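Local coordinates for Serine/threonine-protein kinase Tel1 (Chaetomium thermophilum, PDB 6SKY) that probably acts as a DNA-damage sensor, phosphorylating serine or threonine followed by glutamine in target proteins, histone H2A among them, to start checkpoint signalling, at residues A2387-D2392 with P2423-A2428; N2380-L2385 with L2396-L2401; V2458-H2463 with A2566-S2571; P2274-L2279 with G2289-Q2294. All coordinates share one frame; numbering follows the deposited sequence.

Contacts 2 and 4 are the buried ones: each sets two neighbouring antiparallel helices of the FAT region side by side through apolar side chains, and they meet where Phe2292 packs against Asn2380, Leu2383 and Ser2384. Contact 1, at the surface, joins the loop after helix 2348-2387, the helix that contact 2 uses, to the loop after helix 2409-2418, and is held by charges instead of apolar packing. Contact 3, partly buried, mixes an aromatic cluster with one straight hydrogen bond and ties the FAT side to the loop leading into strand 2576-2585. Contact 1 touches all three others, whereas contacts 3 and 4 stay about 17 Å apart at their nearest atoms.

Contact 1. Residues A2387-D2392 with P2423-A2428; sequences ASDEHD and PTRKFA
Lys2426 NZ is the centre of a four-residue salt-bridge network joining two loops. In its shortest bond Lys2426 NZ lies 2.8 Å from Asp2392 OD1, which receives it on the syn lone pair, the side of the other carboxylate oxygen. Lys2426 NZ also makes a weak hydrogen bond of 3.3 Å to the backbone Ser2388 O and a long salt bridge of 3.7 Å to Asp2389 OD2. One cation is thus shared by two carboxylates and a carbonyl, which would be expected to keep the lysine charged and to offset the repulsion between the two aspartates. Asp2389 has a second cationic partner: Arg2425 NH1 lies 3.2 Å from Asp2389 OD1. Carboxylate and guanidinium are nearly coplanar, 8° apart, with the acid at the edge of the guanidinium, yet the N-H points off the oxygen at 128° and the bond is weak. The torsions explain the reach. Lys2426 bends at chi2 (-84°) and then runs extended, so that its end crosses Asp2392 at about a right angle. Arg2425 starts with CG in the crowded position between backbone N and carbonyl carbon, then stretches out from CG to NE. Behind this first shell, Thr2424 OG1 is hydrogen-bonded to Asp2459 OD2, and the Phe2427 side chain packs on Leu2452 and Ile2456, so the segment carrying both cations rests on helix 2444-2459. Phe2427 also touches Phe2398 and Met2399 of helix 2394-2404. The acidic loop links helix 2348-2387 to helix 2394-2404, and its His2391 ring stacks on His2293 of helix 2286-2303.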
# COMPACT_ATOMS: atom_id res chain seq x y z
N ALA A 2387 -5.69 -36.18 -8.99
CA ALA A 2387 -7.07 -35.84 -8.65
C ALA A 2387 -7.68 -34.81 -9.58
O ALA A 2387 -8.77 -35.02 -10.10
CB ALA A 2387 -7.14 -35.33 -7.20
N SER A 2388 -7.00 -33.69 -9.82
CA SER A 2388 -7.56 -32.64 -10.65
C SER A 2388 -6.46 -32.02 -11.51
O SER A 2388 -5.29 -32.37 -11.39
CB SER A 2388 -8.25 -31.56 -9.81
OG SER A 2388 -7.30 -30.79 -9.10
N ASP A 2389 -6.86 -31.09 -12.37
CA ASP A 2389 -5.94 -30.37 -13.23
C ASP A 2389 -5.63 -28.97 -12.75
O ASP A 2389 -4.90 -28.24 -13.42
CB ASP A 2389 -6.50 -30.30 -14.65
CG ASP A 2389 -6.23 -31.55 -15.45
OD1 ASP A 2389 -6.80 -32.61 -15.11
OD2 ASP A 2389 -5.46 -31.47 -16.43
N GLU A 2390 -6.18 -28.56 -11.60
CA GLU A 2390 -5.98 -27.20 -11.13
C GLU A 2390 -4.50 -26.92 -10.88
O GLU A 2390 -4.00 -25.86 -11.25
CB GLU A 2390 -6.77 -26.97 -9.85
CG GLU A 2390 -8.26 -27.03 -10.01
CD GLU A 2390 -8.99 -26.89 -8.68
OE1 GLU A 2390 -8.65 -27.63 -7.73
OE2 GLU A 2390 -9.89 -26.02 -8.58
N HIS A 2391 -3.81 -27.86 -10.26
CA HIS A 2391 -2.41 -27.69 -9.87
C HIS A 2391 -1.59 -28.69 -10.67
O HIS A 2391 -1.54 -29.87 -10.33
CB HIS A 2391 -2.25 -27.90 -8.38
CG HIS A 2391 -3.33 -27.27 -7.56
ND1 HIS A 2391 -4.45 -27.97 -7.15
CD2 HIS A 2391 -3.47 -26.02 -7.08
CE1 HIS A 2391 -5.23 -27.17 -6.45
NE2 HIS A 2391 -4.66 -25.98 -6.39
N ASP A 2392 -0.95 -28.22 -11.74
CA ASP A 2392 -0.15 -29.09 -12.58
C ASP A 2392 1.32 -28.73 -12.59
O ASP A 2392 2.12 -29.50 -13.14
CB ASP A 2392 -0.67 -29.08 -14.02
CG ASP A 2392 -1.78 -30.09 -14.23
OD1 ASP A 2392 -2.10 -30.81 -13.27
OD2 ASP A 2392 -2.32 -30.15 -15.35
N PRO A 2423 -1.76 -39.53 -14.33
CA PRO A 2423 -1.68 -39.58 -15.79
C PRO A 2423 -0.30 -39.17 -16.26
O PRO A 2423 0.30 -38.23 -15.74
CB PRO A 2423 -2.75 -38.58 -16.23
CG PRO A 2423 -3.63 -38.43 -15.07
CD PRO A 2423 -2.81 -38.61 -13.87
N THR A 2424 0.21 -39.88 -17.26
CA THR A 2424 1.55 -39.57 -17.73
C THR A 2424 1.61 -38.28 -18.52
O THR A 2424 2.70 -37.84 -18.87
CB THR A 2424 2.11 -40.71 -18.57
OG1 THR A 2424 1.11 -41.15 -19.48
CG2 THR A 2424 2.50 -41.85 -17.68
N ARG A 2425 0.47 -37.66 -18.82
CA ARG A 2425 0.51 -36.38 -19.51
C ARG A 2425 0.98 -35.25 -18.61
O ARG A 2425 1.24 -34.15 -19.10
CB ARG A 2425 -0.86 -36.04 -20.07
CG ARG A 2425 -1.89 -35.76 -19.02
CD ARG A 2425 -3.19 -35.32 -19.62
NE ARG A 2425 -4.09 -34.78 -18.61
CZ ARG A 2425 -4.95 -35.51 -17.92
NH1 ARG A 2425 -5.73 -34.94 -17.02
NH2 ARG A 2425 -5.03 -36.82 -18.12
N LYS A 2426 1.08 -35.49 -17.30
CA LYS A 2426 1.61 -34.49 -16.39
C LYS A 2426 3.12 -34.42 -16.45
O LYS A 2426 3.70 -33.37 -16.17
CB LYS A 2426 1.16 -34.79 -14.97
CG LYS A 2426 -0.28 -35.16 -14.83
CD LYS A 2426 -1.16 -33.96 -14.75
CE LYS A 2426 -2.53 -34.36 -14.28
NZ LYS A 2426 -3.35 -33.18 -13.95
N PHE A 2427 3.78 -35.52 -16.80
CA PHE A 2427 5.22 -35.58 -16.91
C PHE A 2427 5.72 -35.49 -18.34
O PHE A 2427 6.92 -35.56 -18.56
CB PHE A 2427 5.74 -36.88 -16.30
CG PHE A 2427 5.24 -37.15 -14.92
CD1 PHE A 2427 5.78 -36.48 -13.85
CD2 PHE A 2427 4.26 -38.07 -14.70
CE1 PHE A 2427 5.33 -36.72 -12.58
CE2 PHE A 2427 3.80 -38.32 -13.43
CZ PHE A 2427 4.34 -37.64 -12.38
N ALA A 2428 4.82 -35.33 -19.31
CA ALA A 2428 5.21 -35.48 -20.70
C ALA A 2428 6.17 -34.39 -21.15
O ALA A 2428 7.02 -34.63 -22.01
CB ALA A 2428 3.98 -35.49 -21.59

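Contact 2. Residues N2380-L2385 with L2396-L2401; sequences NYLLSL and LRFMAL
Helix segments 2380-2385 and 2396-2401 run antiparallel, their axes 10.1 Å apart at closest approach with an angle of 151° between their directions, and Tyr2381 and Phe2398 face each other at the nearest CA atoms. Leu2382 and Phe2398 make the most specific contact. Leu2382 CD2 sits over the centre of one face of the phenyl ring, 3.8 Å from the Phe2398 centroid and 12° off the normal, a CH-pi contact. Phe2398 has CG anti to its backbone N, and Leu2382 has CG anti to the carbonyl carbon; the two side chains cross obliquely. Tyr2381 fills the other part of the interface: its CB meets Phe2398 CB at 4.2 Å, while Leu2401 CD2 comes up to the edge of its ring, 4.3 Å from Tyr2381 CD2. Farther out, the phenol end crosses the aliphatic part of Arg2397 obliquely, with Tyr2381 OH 3.4 Å from Arg2397 CG. The arginine chain bends at chi2, and its guanidinium plane stands 82° from the tyrosine ring. Both polar ends converge on Asp2300 of helix 2286-2303: Arg2397 NE through a salt bridge, Tyr2381 OH through a weak hydrogen bond. The pair forms an antiparallel helical hairpin, with Trp2418 and Val2415 of helix 2409-2418 packing on Leu2382 and Phe2398 respectively, and Ala2296 of helix 2286-2303 against Tyr2381.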
# COMPACT_ATOMS: atom_id res chain seq x y z
N ASN A 2380 1.31 -36.47 -0.88
CA ASN A 2380 0.22 -35.56 -1.22
C ASN A 2380 0.45 -34.85 -2.54
O ASN A 2380 -0.52 -34.52 -3.21
CB ASN A 2380 0.01 -34.56 -0.10
CG ASN A 2380 -0.58 -35.18 1.13
OD1 ASN A 2380 -1.66 -35.75 1.09
ND2 ASN A 2380 0.12 -35.08 2.23
N TYR A 2381 1.70 -34.62 -2.95
CA TYR A 2381 1.92 -34.13 -4.31
C TYR A 2381 1.41 -35.13 -5.33
O TYR A 2381 0.72 -34.77 -6.30
CB TYR A 2381 3.40 -33.84 -4.55
CG TYR A 2381 3.80 -32.44 -4.21
CD1 TYR A 2381 3.01 -31.38 -4.56
CD2 TYR A 2381 4.97 -32.19 -3.52
CE1 TYR A 2381 3.37 -30.11 -4.25
CE2 TYR A 2381 5.33 -30.92 -3.21
CZ TYR A 2381 4.53 -29.88 -3.57
OH TYR A 2381 4.89 -28.60 -3.26
N LEU A 2382 1.73 -36.41 -5.13
CA LEU A 2382 1.28 -37.41 -6.09
C LEU A 2382 -0.23 -37.57 -6.08
O LEU A 2382 -0.84 -37.78 -7.13
CB LEU A 2382 1.96 -38.74 -5.81
CG LEU A 2382 3.41 -38.78 -6.25
CD1 LEU A 2382 3.98 -40.12 -5.93
CD2 LEU A 2382 3.50 -38.50 -7.71
N LEU A 2383 -0.86 -37.49 -4.91
CA LEU A 2383 -2.31 -37.58 -4.86
C LEU A 2383 -2.97 -36.36 -5.49
O LEU A 2383 -4.02 -36.48 -6.13
CB LEU A 2383 -2.79 -37.75 -3.43
CG LEU A 2383 -2.53 -39.09 -2.77
CD1 LEU A 2383 -3.01 -39.05 -1.35
CD2 LEU A 2383 -3.21 -40.19 -3.51
N SER A 2384 -2.38 -35.19 -5.33
CA SER A 2384 -2.95 -33.99 -5.91
C SER A 2384 -2.83 -33.97 -7.42
O SER A 2384 -3.69 -33.41 -8.10
CB SER A 2384 -2.28 -32.76 -5.33
OG SER A 2384 -2.22 -31.74 -6.30
N LEU A 2385 -1.76 -34.54 -7.97
CA LEU A 2385 -1.64 -34.62 -9.42
C LEU A 2385 -2.66 -35.57 -10.02
O LEU A 2385 -3.14 -35.35 -11.13
CB LEU A 2385 -0.24 -35.06 -9.82
CG LEU A 2385 0.85 -34.01 -9.73
CD1 LEU A 2385 2.19 -34.65 -9.95
CD2 LEU A 2385 0.59 -32.94 -10.75
N LEU A 2396 6.47 -30.47 -11.58
CA LEU A 2396 7.83 -29.96 -11.56
C LEU A 2396 8.39 -29.95 -10.14
O LEU A 2396 9.55 -30.31 -9.91
CB LEU A 2396 7.84 -28.56 -12.15
CG LEU A 2396 9.08 -28.08 -12.86
CD1 LEU A 2396 9.53 -29.12 -13.83
CD2 LEU A 2396 8.75 -26.82 -13.59
N ARG A 2397 7.56 -29.57 -9.17
CA ARG A 2397 8.01 -29.55 -7.78
C ARG A 2397 8.18 -30.95 -7.24
O ARG A 2397 9.16 -31.24 -6.54
CB ARG A 2397 7.02 -28.75 -6.94
CG ARG A 2397 7.40 -28.67 -5.48
CD ARG A 2397 8.84 -28.27 -5.29
NE ARG A 2397 9.30 -28.57 -3.94
CZ ARG A 2397 10.57 -28.61 -3.58
NH1 ARG A 2397 10.90 -28.90 -2.33
NH2 ARG A 2397 11.52 -28.37 -4.46
N PHE A 2398 7.26 -31.86 -7.55
CA PHE A 2398 7.45 -33.25 -7.17
C PHE A 2398 8.72 -33.80 -7.78
O PHE A 2398 9.44 -34.56 -7.13
CB PHE A 2398 6.27 -34.11 -7.59
CG PHE A 2398 6.61 -35.56 -7.66
CD1 PHE A 2398 6.68 -36.32 -6.52
CD2 PHE A 2398 6.88 -36.17 -8.87
CE1 PHE A 2398 7.01 -37.64 -6.58
CE2 PHE A 2398 7.21 -37.49 -8.92
CZ PHE A 2398 7.28 -38.22 -7.78
N MET A 2399 9.01 -33.46 -9.03
CA MET A 2399 10.18 -34.01 -9.70
C MET A 2399 11.46 -33.52 -9.05
O MET A 2399 12.38 -34.30 -8.81
CB MET A 2399 10.14 -33.63 -11.18
CG MET A 2399 11.06 -34.44 -12.04
SD MET A 2399 10.90 -36.20 -11.67
CE MET A 2399 9.21 -36.49 -12.15
N ALA A 2400 11.54 -32.22 -8.77
CA ALA A 2400 12.71 -31.69 -8.07
C ALA A 2400 12.88 -32.38 -6.72
O ALA A 2400 13.98 -32.83 -6.37
CB ALA A 2400 12.58 -30.19 -7.89
N LEU A 2401 11.79 -32.50 -5.97
CA LEU A 2401 11.86 -33.08 -4.64
C LEU A 2401 12.25 -34.55 -4.68
O LEU A 2401 12.95 -35.04 -3.79
CB LEU A 2401 10.52 -32.91 -3.95
CG LEU A 2401 10.39 -33.32 -2.50
CD1 LEU A 2401 11.23 -32.42 -1.65
CD2 LEU A 2401 8.95 -33.24 -2.12

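Contact 3. Residues V2458-H2463 with A2566-S2571; sequences VDHPYH and ANLDYS
An aromatic cluster of His2460, Tyr2462 and Tyr2570 joins the turn between helices 2444-2459 and 2461-2472, within the FAT region, to the loop ahead of strand 2576-2585. Tyr2570 buries the most surface. Its CG lies anti to the carbonyl carbon (chi1 -69°), which directs the ring toward the turn. Tyr2462 turns its edge toward the face of Tyr2570 in an offset edge-to-face pair, centroids 6.0 Å apart and planes at 85°. The two side chains slide past each other in opposite directions, so that Tyr2462 CE2 ends 3.7 Å from Tyr2570 CB. Pro2461 CD packs more loosely against the same phenol ring, and His2463, whose NE2 bonds to Ile2562 O, lies across its hydroxyl end. Leu2568 covers the outer side of the turn with its two methyls. Leu2568 CD1 approaches His2460 CE1 at 3.6 Å, and Leu2568 CD2 lies 4.0 Å from Asp2459 CG; the aspartate's carboxylate is held by Thr2424. His2460, the first residue to leave helical geometry, brings its ring rim to rim with Tyr2570, centroids 5.8 Å apart, neither lying over the other's face. The phenol oxygen also accepts a hydrogen bond from Ser2565 N, so two polar groups fix its position. The imidazole meets it edge-on: His2460 ND1 and Tyr2570 OH are 2.7 Å apart in a nearly straight hydrogen bond of 173°, each in the plane of the other's ring.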
# COMPACT_ATOMS: atom_id res chain seq x y z
N VAL A 2458 5.14 -44.56 -24.20
CA VAL A 2458 4.08 -45.37 -24.78
C VAL A 2458 2.79 -44.58 -24.92
O VAL A 2458 2.09 -44.69 -25.93
CB VAL A 2458 3.87 -46.65 -23.95
CG1 VAL A 2458 2.65 -47.37 -24.40
CG2 VAL A 2458 5.06 -47.54 -24.09
N ASP A 2459 2.43 -43.77 -23.93
CA ASP A 2459 1.18 -43.01 -24.04
C ASP A 2459 1.30 -41.84 -25.00
O ASP A 2459 0.38 -41.57 -25.76
CB ASP A 2459 0.73 -42.51 -22.67
CG ASP A 2459 0.32 -43.63 -21.76
OD1 ASP A 2459 0.44 -44.80 -22.15
OD2 ASP A 2459 -0.14 -43.33 -20.64
N HIS A 2460 2.42 -41.12 -24.96
CA HIS A 2460 2.63 -39.94 -25.78
C HIS A 2460 3.92 -40.13 -26.57
O HIS A 2460 4.97 -39.62 -26.18
CB HIS A 2460 2.68 -38.68 -24.91
CG HIS A 2460 1.55 -38.59 -23.94
ND1 HIS A 2460 0.41 -37.86 -24.20
CD2 HIS A 2460 1.37 -39.15 -22.73
CE1 HIS A 2460 -0.42 -37.97 -23.18
NE2 HIS A 2460 0.14 -38.75 -22.28
N PRO A 2461 3.86 -40.85 -27.69
CA PRO A 2461 5.10 -41.22 -28.37
C PRO A 2461 5.82 -40.05 -29.02
O PRO A 2461 7.06 -40.03 -29.04
CB PRO A 2461 4.63 -42.25 -29.40
CG PRO A 2461 3.22 -41.97 -29.59
CD PRO A 2461 2.69 -41.49 -28.30
N TYR A 2462 5.09 -39.08 -29.55
CA TYR A 2462 5.73 -37.93 -30.18
C TYR A 2462 6.31 -36.95 -29.18
O TYR A 2462 6.84 -35.91 -29.59
CB TYR A 2462 4.74 -37.22 -31.09
CG TYR A 2462 4.02 -38.15 -32.03
CD1 TYR A 2462 4.72 -38.87 -32.98
CD2 TYR A 2462 2.66 -38.31 -31.96
CE1 TYR A 2462 4.07 -39.72 -33.82
CE2 TYR A 2462 2.00 -39.16 -32.80
CZ TYR A 2462 2.72 -39.86 -33.73
OH TYR A 2462 2.05 -40.71 -34.58
N HIS A 2463 6.23 -37.25 -27.89
CA HIS A 2463 6.84 -36.44 -26.86
C HIS A 2463 7.98 -37.14 -26.14
O HIS A 2463 8.72 -36.48 -25.40
CB HIS A 2463 5.80 -36.00 -25.82
CG HIS A 2463 4.78 -35.05 -26.36
ND1 HIS A 2463 3.69 -35.47 -27.08
CD2 HIS A 2463 4.68 -33.71 -26.27
CE1 HIS A 2463 2.96 -34.42 -27.42
NE2 HIS A 2463 3.55 -33.34 -26.95
N ALA A 2566 -5.22 -35.33 -23.61
CA ALA A 2566 -5.76 -36.05 -22.46
C ALA A 2566 -6.46 -37.33 -22.87
O ALA A 2566 -6.45 -38.31 -22.12
CB ALA A 2566 -6.73 -35.15 -21.69
N ASN A 2567 -7.06 -37.35 -24.06
CA ASN A 2567 -7.73 -38.54 -24.58
C ASN A 2567 -6.76 -39.57 -25.15
O ASN A 2567 -7.21 -40.65 -25.54
CB ASN A 2567 -8.74 -38.14 -25.64
CG ASN A 2567 -8.32 -36.90 -26.42
OD1 ASN A 2567 -8.00 -35.87 -25.84
ND2 ASN A 2567 -8.31 -37.01 -27.74
N LEU A 2568 -5.47 -39.26 -25.22
CA LEU A 2568 -4.44 -40.19 -25.70
C LEU A 2568 -4.65 -40.56 -27.16
O LEU A 2568 -4.30 -41.66 -27.59
CB LEU A 2568 -4.38 -41.45 -24.84
CG LEU A 2568 -3.23 -41.54 -23.84
CD1 LEU A 2568 -3.20 -40.30 -22.99
CD2 LEU A 2568 -3.39 -42.76 -22.97
N ASP A 2569 -5.20 -39.64 -27.95
CA ASP A 2569 -5.52 -39.88 -29.35
C ASP A 2569 -4.69 -38.95 -30.21
O ASP A 2569 -4.93 -37.74 -30.23
CB ASP A 2569 -7.01 -39.68 -29.61
CG ASP A 2569 -7.39 -39.97 -31.05
OD1 ASP A 2569 -7.34 -41.15 -31.45
OD2 ASP A 2569 -7.75 -39.01 -31.77
N TYR A 2570 -3.73 -39.51 -30.93
CA TYR A 2570 -2.84 -38.73 -31.79
C TYR A 2570 -3.03 -39.11 -33.25
O TYR A 2570 -2.08 -39.25 -34.01
CB TYR A 2570 -1.39 -38.91 -31.37
CG TYR A 2570 -1.08 -38.26 -30.05
CD1 TYR A 2570 -0.91 -36.89 -29.96
CD2 TYR A 2570 -0.97 -39.01 -28.90
CE1 TYR A 2570 -0.64 -36.30 -28.77
CE2 TYR A 2570 -0.70 -38.42 -27.70
CZ TYR A 2570 -0.54 -37.07 -27.64
OH TYR A 2570 -0.27 -36.46 -26.45
N SER A 2571 -4.29 -39.29 -33.66
CA SER A 2571 -4.61 -39.55 -35.05
C SER A 2571 -4.89 -38.28 -35.83
O SER A 2571 -4.70 -38.26 -37.05
CB SER A 2571 -5.81 -40.49 -35.14
OG SER A 2571 -6.92 -39.95 -34.46

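Contact 4. Residues P2274-L2279 with G2289-Q2294; sequences PALKEL and GQVFHQ
The Phe2292 ring is the flat group of this contact, and Leu2276 CD2 comes up to its rim, roughly level with the ring, 4.1 Å from Phe2292 CE1. Leu2279 CD1 approaches the same ring obliquely at 3.9 Å from Phe2292 CZ, so the outer end of the phenyl is flanked by methyls of two leucines one helical turn apart. Asn2380, Leu2383 and Ser2384 of helix 2348-2387 pack on the Phe2292 side chain, Leu2383 on the ring and Ser2384 at its CB, so this residue serves two helix interfaces at once. Val2291 fills the middle of the contact and gives up the most surface there. Val2291 CG1, anti to the backbone N (chi1 177°), points into the opposite helix and touches Leu2276 CD1 at 3.5 Å, with Ala2275 CB at 4.1 Å from the same methyl. Leu2279 and Val2291 reach toward each other tip to tip, Leu2279 CD1 lying 4.0 Å from Val2291 CB. One leucine methyl thus bridges the valine and the phenyl, and Leu2276 does likewise with its two branches, CD1 on Val2291 and CD2 on Phe2292. The contact between these segments is wholly apolar. Polar side chains of both helices have partners to the outside: Glu2278 forms a salt bridge to Arg2245, and His2293 bonds through ND1 to Asp2394. The axes of the two segments run 10.0 Å apart at closest approach and at 152° between their directions, with Leu2276 opposite Val2291. Two neighbouring helices joined by a short connection and packed in this antiparallel way form a helical hairpin, the repeating architecture of the alpha-solenoid FAT domain.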
# COMPACT_ATOMS: atom_id res chain seq x y z
N PRO A 2274 -7.87 -32.88 10.00
CA PRO A 2274 -9.33 -32.90 9.93
C PRO A 2274 -9.88 -32.75 8.53
O PRO A 2274 -10.89 -33.37 8.22
CB PRO A 2274 -9.73 -31.73 10.82
CG PRO A 2274 -8.70 -31.71 11.83
CD PRO A 2274 -7.42 -32.06 11.14
N ALA A 2275 -9.24 -31.96 7.66
CA ALA A 2275 -9.75 -31.82 6.30
C ALA A 2275 -9.58 -33.11 5.51
O ALA A 2275 -10.52 -33.57 4.84
CB ALA A 2275 -9.05 -30.66 5.60
N LEU A 2276 -8.40 -33.72 5.59
CA LEU A 2276 -8.22 -35.00 4.92
C LEU A 2276 -9.17 -36.05 5.46
O LEU A 2276 -9.62 -36.93 4.71
CB LEU A 2276 -6.78 -35.49 5.04
CG LEU A 2276 -5.81 -35.06 3.95
CD1 LEU A 2276 -5.32 -33.66 4.18
CD2 LEU A 2276 -4.65 -36.01 3.89
N LYS A 2277 -9.50 -35.99 6.74
CA LYS A 2277 -10.46 -36.93 7.30
C LYS A 2277 -11.88 -36.63 6.84
O LYS A 2277 -12.69 -37.54 6.70
CB LYS A 2277 -10.36 -36.92 8.82
CG LYS A 2277 -11.19 -37.97 9.50
CD LYS A 2277 -10.86 -38.05 10.98
CE LYS A 2277 -11.68 -39.14 11.66
NZ LYS A 2277 -11.43 -39.20 13.12
N GLU A 2278 -12.20 -35.35 6.62
CA GLU A 2278 -13.52 -34.99 6.11
C GLU A 2278 -13.70 -35.43 4.67
O GLU A 2278 -14.84 -35.61 4.23
CB GLU A 2278 -13.74 -33.49 6.19
CG GLU A 2278 -13.88 -32.96 7.59
CD GLU A 2278 -15.01 -33.61 8.34
OE1 GLU A 2278 -16.11 -33.71 7.78
OE2 GLU A 2278 -14.79 -34.04 9.50
N LEU A 2279 -12.61 -35.58 3.92
CA LEU A 2279 -12.76 -36.08 2.55
C LEU A 2279 -13.47 -37.43 2.52
O LEU A 2279 -14.21 -37.71 1.57
CB LEU A 2279 -11.40 -36.17 1.87
CG LEU A 2279 -10.90 -34.87 1.29
CD1 LEU A 2279 -9.66 -35.11 0.49
CD2 LEU A 2279 -11.97 -34.26 0.43
N GLY A 2289 -8.50 -32.41 -4.64
CA GLY A 2289 -7.32 -31.78 -5.20
C GLY A 2289 -6.87 -30.59 -4.38
O GLY A 2289 -5.68 -30.44 -4.08
N GLN A 2290 -7.81 -29.74 -3.98
CA GLN A 2290 -7.47 -28.58 -3.16
C GLN A 2290 -6.93 -29.00 -1.80
O GLN A 2290 -5.93 -28.45 -1.33
CB GLN A 2290 -8.69 -27.68 -3.01
CG GLN A 2290 -8.47 -26.45 -2.16
CD GLN A 2290 -7.52 -25.46 -2.80
OE1 GLN A 2290 -6.30 -25.62 -2.73
NE2 GLN A 2290 -8.07 -24.42 -3.40
N VAL A 2291 -7.56 -29.99 -1.17
CA VAL A 2291 -7.09 -30.43 0.14
C VAL A 2291 -5.67 -31.00 0.05
O VAL A 2291 -4.80 -30.69 0.88
CB VAL A 2291 -8.07 -31.45 0.74
CG1 VAL A 2291 -7.56 -31.97 2.03
CG2 VAL A 2291 -9.40 -30.82 0.93
N PHE A 2292 -5.42 -31.84 -0.95
CA PHE A 2292 -4.12 -32.49 -1.07
C PHE A 2292 -3.03 -31.50 -1.43
O PHE A 2292 -1.91 -31.59 -0.92
CB PHE A 2292 -4.18 -33.59 -2.12
CG PHE A 2292 -5.00 -34.76 -1.71
CD1 PHE A 2292 -4.94 -35.24 -0.43
CD2 PHE A 2292 -5.81 -35.40 -2.62
CE1 PHE A 2292 -5.69 -36.32 -0.06
CE2 PHE A 2292 -6.56 -36.47 -2.25
CZ PHE A 2292 -6.49 -36.94 -0.97
N HIS A 2293 -3.32 -30.54 -2.31
CA HIS A 2293 -2.32 -29.53 -2.62
C HIS A 2293 -2.03 -28.67 -1.40
O HIS A 2293 -0.87 -28.33 -1.15
CB HIS A 2293 -2.79 -28.67 -3.78
CG HIS A 2293 -1.81 -27.61 -4.17
ND1 HIS A 2293 -0.66 -27.89 -4.87
CD2 HIS A 2293 -1.81 -26.28 -3.95
CE1 HIS A 2293 0.01 -26.77 -5.07
NE2 HIS A 2293 -0.66 -25.78 -4.52
N GLN A 2294 -3.06 -28.29 -0.65
CA GLN A 2294 -2.87 -27.57 0.60
C GLN A 2294 -1.90 -28.29 1.51
O GLN A 2294 -0.92 -27.70 2.00
CB GLN A 2294 -4.22 -27.42 1.29
CG GLN A 2294 -4.28 -26.38 2.35
CD GLN A 2294 -4.17 -25.01 1.78
OE1 GLN A 2294 -4.92 -24.64 0.89
NE2 GLN A 2294 -3.20 -24.26 2.26